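Local coordinates for extracellular solute-binding protein, family 1 (Bifidobacterium longum subsp. infantis ATCC 15697, PDB 3QUF), which probably captures an extracellular solute, as other family 1 solute-binding proteins do, and delivers it to a membrane transporter for uptake, at residues V243-S246 against A247-K251; E382-A385 against Q386-K389. All coordinates share one frame; numbering follows the deposited sequence.

Overall arrangement
Two short-range contacts show how a helix is started and how it is carried through its middle. Coming from the N terminus, the chain leaves helix 223-234 for a loop, and contact 1 ends that loop by capping the first turn of helix 247-255. Contact 2 follows much later, inside helix 376-391, where successive turns are joined. The two lie in series, neither enclosing nor crossing the other, with centres about 16 Å apart. They meet directly where Val243 CG1 packs against Gln388 CG at 4.3 Å. Asn183 touches both, its ND2 donating to Gly244 O while Gln388 lies against it; next to it, Phe182 O accepts from Gln388 NE2 in contact 2.

Contact 1. Residues V243-S246 against A247-K251; sequences VGLS and ADQVK
Ser246 and Val250 meet through the backbone, Val250 N donating to Ser246 O at 3.1 Å, as the extended chain of Leu245 and Ser246 turns into the first turn of helix 247-255. Around this bond the side chains of Ser246 and Gln249 each bond to the other residue's backbone N. Ser246 OG, placed between its own N and carbonyl carbon (chi1 62°), accepts from Gln249 N at 3.1 Å. In return, Ser246 N points at Gln249 OE1, 2.9 Å away, in a nearly straight bond of 167° that uses a lone pair in the plane of the amide. The reciprocal pair is a capping box, with Ser246 as N-cap: it gives a partner to an amide of the first turn, where no preceding helical carbonyl is available, and it ties the incoming loop to that turn. The glutamine reaches back because its CG lies beside the backbone N and the chain then runs extended as far as CD. Its OE1 is gripped a second time by a water, 2.6 Å from that oxygen, which also donates to Gly244 O and so links the cap to the loop two residues before Ser246. Gly244 O is held besides by Asn183. With a phi of 95°, Gly244 takes a backbone shape suited to glycine. Beside the capping bonds, Leu245 crosses Val250 at about a right angle, its CD1 resting 4.1 Å from Val250 CG2, while Leu245 CD2 lies against Gln249 OE1. Leu179 touches both Leu245 and Val250, and Val250 packs onward against Leu259 and Met262 of strand 259-264.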
loop_
_atom_site.group_PDB
_atom_site.type_symbol
_atom_site.label_atom_id
_atom_site.label_comp_id
_atom_site.label_asym_id
_atom_site.label_seq_id
_atom_site.Cartn_x
_atom_site.Cartn_y
_atom_site.Cartn_z
ATOM N N VAL A 243 3.319 -2.413 22.324
ATOM C CA VAL A 243 4.535 -2.983 21.732
ATOM C C VAL A 243 4.527 -4.476 21.916
ATOM O O VAL A 243 4.300 -4.959 23.036
ATOM C CB VAL A 243 5.856 -2.456 22.336
ATOM C CG1 VAL A 243 7.054 -3.218 21.708
ATOM C CG2 VAL A 243 5.975 -0.977 22.111
ATOM N N GLY A 244 4.780 -5.198 20.835
ATOM C CA GLY A 244 4.847 -6.652 20.863
ATOM C C GLY A 244 3.525 -7.305 20.474
ATOM O O GLY A 244 3.483 -8.505 20.211
ATOM N N LEU A 245 2.439 -6.543 20.448
ATOM C CA LEU A 245 1.148 -7.137 20.016
ATOM C C LEU A 245 1.143 -7.464 18.537
ATOM O O LEU A 245 1.624 -6.695 17.710
ATOM C CB LEU A 245 -0.035 -6.232 20.340
ATOM C CG LEU A 245 -0.398 -5.890 21.770
ATOM C CD1 LEU A 245 -1.718 -5.112 21.762
ATOM C CD2 LEU A 245 -0.517 -7.134 22.643
ATOM N N SER A 246 0.561 -8.596 18.184
ATOM C CA SER A 246 0.340 -8.951 16.786
ATOM C C SER A 246 -0.957 -8.322 16.290
ATOM O O SER A 246 -1.757 -7.868 17.089
ATOM C CB SER A 246 0.207 -10.450 16.634
ATOM O OG SER A 246 -0.918 -10.922 17.357
ATOM N N ALA A 247 -1.130 -8.326 14.965
ATOM C CA ALA A 247 -2.344 -7.846 14.305
ATOM C C ALA A 247 -3.547 -8.597 14.840
ATOM O O ALA A 247 -4.581 -8.004 15.104
ATOM C CB ALA A 247 -2.251 -8.045 12.795
ATOM N N ASP A 248 -3.423 -9.914 14.976
ATOM C CA ASP A 248 -4.532 -10.727 15.512
ATOM C C ASP A 248 -4.906 -10.370 16.963
ATOM O O ASP A 248 -6.096 -10.312 17.326
ATOM C CB ASP A 248 -4.250 -12.233 15.344
ATOM C CG ASP A 248 -4.314 -12.694 13.884
ATOM O OD1 ASP A 248 -4.952 -12.010 13.043
ATOM O OD2 ASP A 248 -3.719 -13.755 13.549
ATOM N N GLN A 249 -3.916 -10.070 17.799
ATOM C CA GLN A 249 -4.213 -9.657 19.175
ATOM C C GLN A 249 -4.957 -8.314 19.227
ATOM O O GLN A 249 -5.898 -8.128 20.004
ATOM C CB GLN A 249 -2.936 -9.582 20.019
ATOM C CG GLN A 249 -2.387 -10.965 20.442
ATOM C CD GLN A 249 -1.021 -10.852 21.090
ATOM O OE1 GLN A 249 -0.114 -10.200 20.558
ATOM N NE2 GLN A 249 -0.866 -11.503 22.242
ATOM N N VAL A 250 -4.556 -7.380 18.384
ATOM C CA VAL A 250 -5.263 -6.121 18.297
ATOM C C VAL A 250 -6.717 -6.358 17.880
ATOM O O VAL A 250 -7.640 -5.818 18.499
ATOM C CB VAL A 250 -4.538 -5.139 17.357
ATOM C CG1 VAL A 250 -5.369 -3.906 17.078
ATOM C CG2 VAL A 250 -3.213 -4.733 18.001
ATOM N N LYS A 251 -6.899 -7.191 16.876
ATOM C CA LYS A 251 -8.229 -7.465 16.340
ATOM C C LYS A 251 -9.118 -8.110 17.401
ATOM O O LYS A 251 -10.284 -7.768 17.540
ATOM C CB LYS A 251 -8.164 -8.331 15.091
ATOM C CG LYS A 251 -9.563 -8.640 14.501
ATOM C CD LYS A 251 -9.559 -9.036 13.040
ATOM C CE LYS A 251 -9.084 -10.435 12.814
ATOM N NZ LYS A 251 -9.234 -10.808 11.356
HETATM O O HOH W 1 2.255 -11.171 20.444
#

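Contact 2. Residues E382-A385 against Q386-K389; sequences EGIA and QQQK
Glu382 and Gln386, one turn apart, are joined twice. Gln386 N donates to Glu382 O at 2.9 Å, and on the flank Gln386 NE2 reaches Glu382 OE2 at 2.7 Å, a short but bent and weak bond of 121°. Both chains fold at chi2 to bring their ends together, the carboxylate and amide planes turned 27° from each other. Lys389 NZ stands 5.6 Å from Glu382 OE2, close enough that its positive charge may stabilise the carboxylate, though the charged atoms are not in contact. On another flank Ile384 and Gln388 run side by side, Ile384 CG2 pressing on Gln388 NE2 at 3.3 Å, and Gln387 likewise lies alongside Ile384.

Farther out, the side-chain amides of Gln387 and Gln388 are anchored on the loop after strand 176-178: Gln387 OE1 accepts from Ala187 N, its NE2 donates to the carbonyls of Gln185 and Phe182, and Gln388 NE2 also donates to Phe182 O. Glu382 and Gln386 instead face helix 397-408, touching Ala403. Along the backbone, the bonds from Gln387 N to Gly383 O, Gln388 N to Ile384 O and Lys389 N to Ala385 O continue the i to i+4 pattern of a regular alpha-helix.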
loop_
_atom_site.group_PDB
_atom_site.type_symbol
_atom_site.label_atom_id
_atom_site.label_comp_id
_atom_site.label_asym_id
_atom_site.label_seq_id
_atom_site.Cartn_x
_atom_site.Cartn_y
_atom_site.Cartn_z
ATOM N N GLU A 382 14.618 -1.121 10.278
ATOM C CA GLU A 382 15.103 0.008 11.064
ATOM C C GLU A 382 13.927 0.880 11.535
ATOM O O GLU A 382 13.897 1.330 12.699
ATOM C CB GLU A 382 16.111 0.847 10.251
ATOM C CG GLU A 382 16.820 1.942 11.049
ATOM C CD GLU A 382 17.648 1.451 12.260
ATOM O OE1 GLU A 382 18.003 0.255 12.343
ATOM O OE2 GLU A 382 17.982 2.288 13.132
ATOM N N GLY A 383 12.958 1.105 10.660
ATOM C CA GLY A 383 11.812 1.928 11.004
ATOM C C GLY A 383 10.964 1.299 12.096
ATOM O O GLY A 383 10.482 1.996 12.986
ATOM N N ILE A 384 10.799 -0.031 12.022
ATOM C CA ILE A 384 10.100 -0.787 13.072
ATOM C C ILE A 384 10.826 -0.635 14.397
ATOM O O ILE A 384 10.209 -0.326 15.433
ATOM C CB ILE A 384 9.941 -2.285 12.698
ATOM C CG1 ILE A 384 8.992 -2.457 11.513
ATOM C CG2 ILE A 384 9.456 -3.097 13.922
ATOM C CD1 ILE A 384 9.075 -3.879 10.816
ATOM N N ALA A 385 12.146 -0.834 14.398
ATOM C CA ALA A 385 12.941 -0.667 15.619
ATOM C C ALA A 385 12.781 0.735 16.210
ATOM O O ALA A 385 12.532 0.879 17.401
ATOM C CB ALA A 385 14.422 -0.981 15.320
ATOM N N GLN A 386 12.825 1.769 15.365
ATOM C CA GLN A 386 12.755 3.136 15.870
ATOM C C GLN A 386 11.363 3.462 16.393
ATOM O O GLN A 386 11.229 4.124 17.429
ATOM C CB GLN A 386 13.147 4.150 14.792
ATOM C CG GLN A 386 14.573 4.016 14.265
ATOM C CD GLN A 386 15.594 3.992 15.351
ATOM O OE1 GLN A 386 15.579 4.829 16.243
ATOM N NE2 GLN A 386 16.498 3.044 15.288
ATOM N N GLN A 387 10.312 2.999 15.705
ATOM C CA GLN A 387 8.969 3.368 16.130
ATOM C C GLN A 387 8.668 2.760 17.499
ATOM O O GLN A 387 8.029 3.389 18.370
ATOM C CB GLN A 387 7.925 2.996 15.080
ATOM C CG GLN A 387 7.541 1.574 15.010
ATOM C CD GLN A 387 6.771 1.255 13.715
ATOM O OE1 GLN A 387 6.540 2.137 12.881
ATOM N NE2 GLN A 387 6.403 -0.032 13.541
ATOM N N GLN A 388 9.135 1.525 17.706
ATOM C CA GLN A 388 8.954 0.890 18.998
ATOM C C GLN A 388 9.685 1.675 20.123
ATOM O O GLN A 388 9.131 1.896 21.207
ATOM C CB GLN A 388 9.393 -0.572 18.935
ATOM C CG GLN A 388 8.538 -1.500 18.074
ATOM C CD GLN A 388 9.162 -2.874 17.880
ATOM O OE1 GLN A 388 10.176 -3.175 18.494
ATOM N NE2 GLN A 388 8.565 -3.714 17.040
ATOM N N LYS A 389 10.908 2.130 19.854
ATOM C CA LYS A 389 11.662 2.923 20.832
ATOM C C LYS A 389 10.987 4.262 21.131
ATOM O O LYS A 389 11.036 4.751 22.246
ATOM C CB LYS A 389 13.091 3.173 20.355
ATOM C CG LYS A 389 13.906 1.915 20.328
ATOM C CD LYS A 389 15.363 2.112 19.808
ATOM C CE LYS A 389 15.932 0.766 19.340
ATOM N NZ LYS A 389 17.187 0.832 18.510
#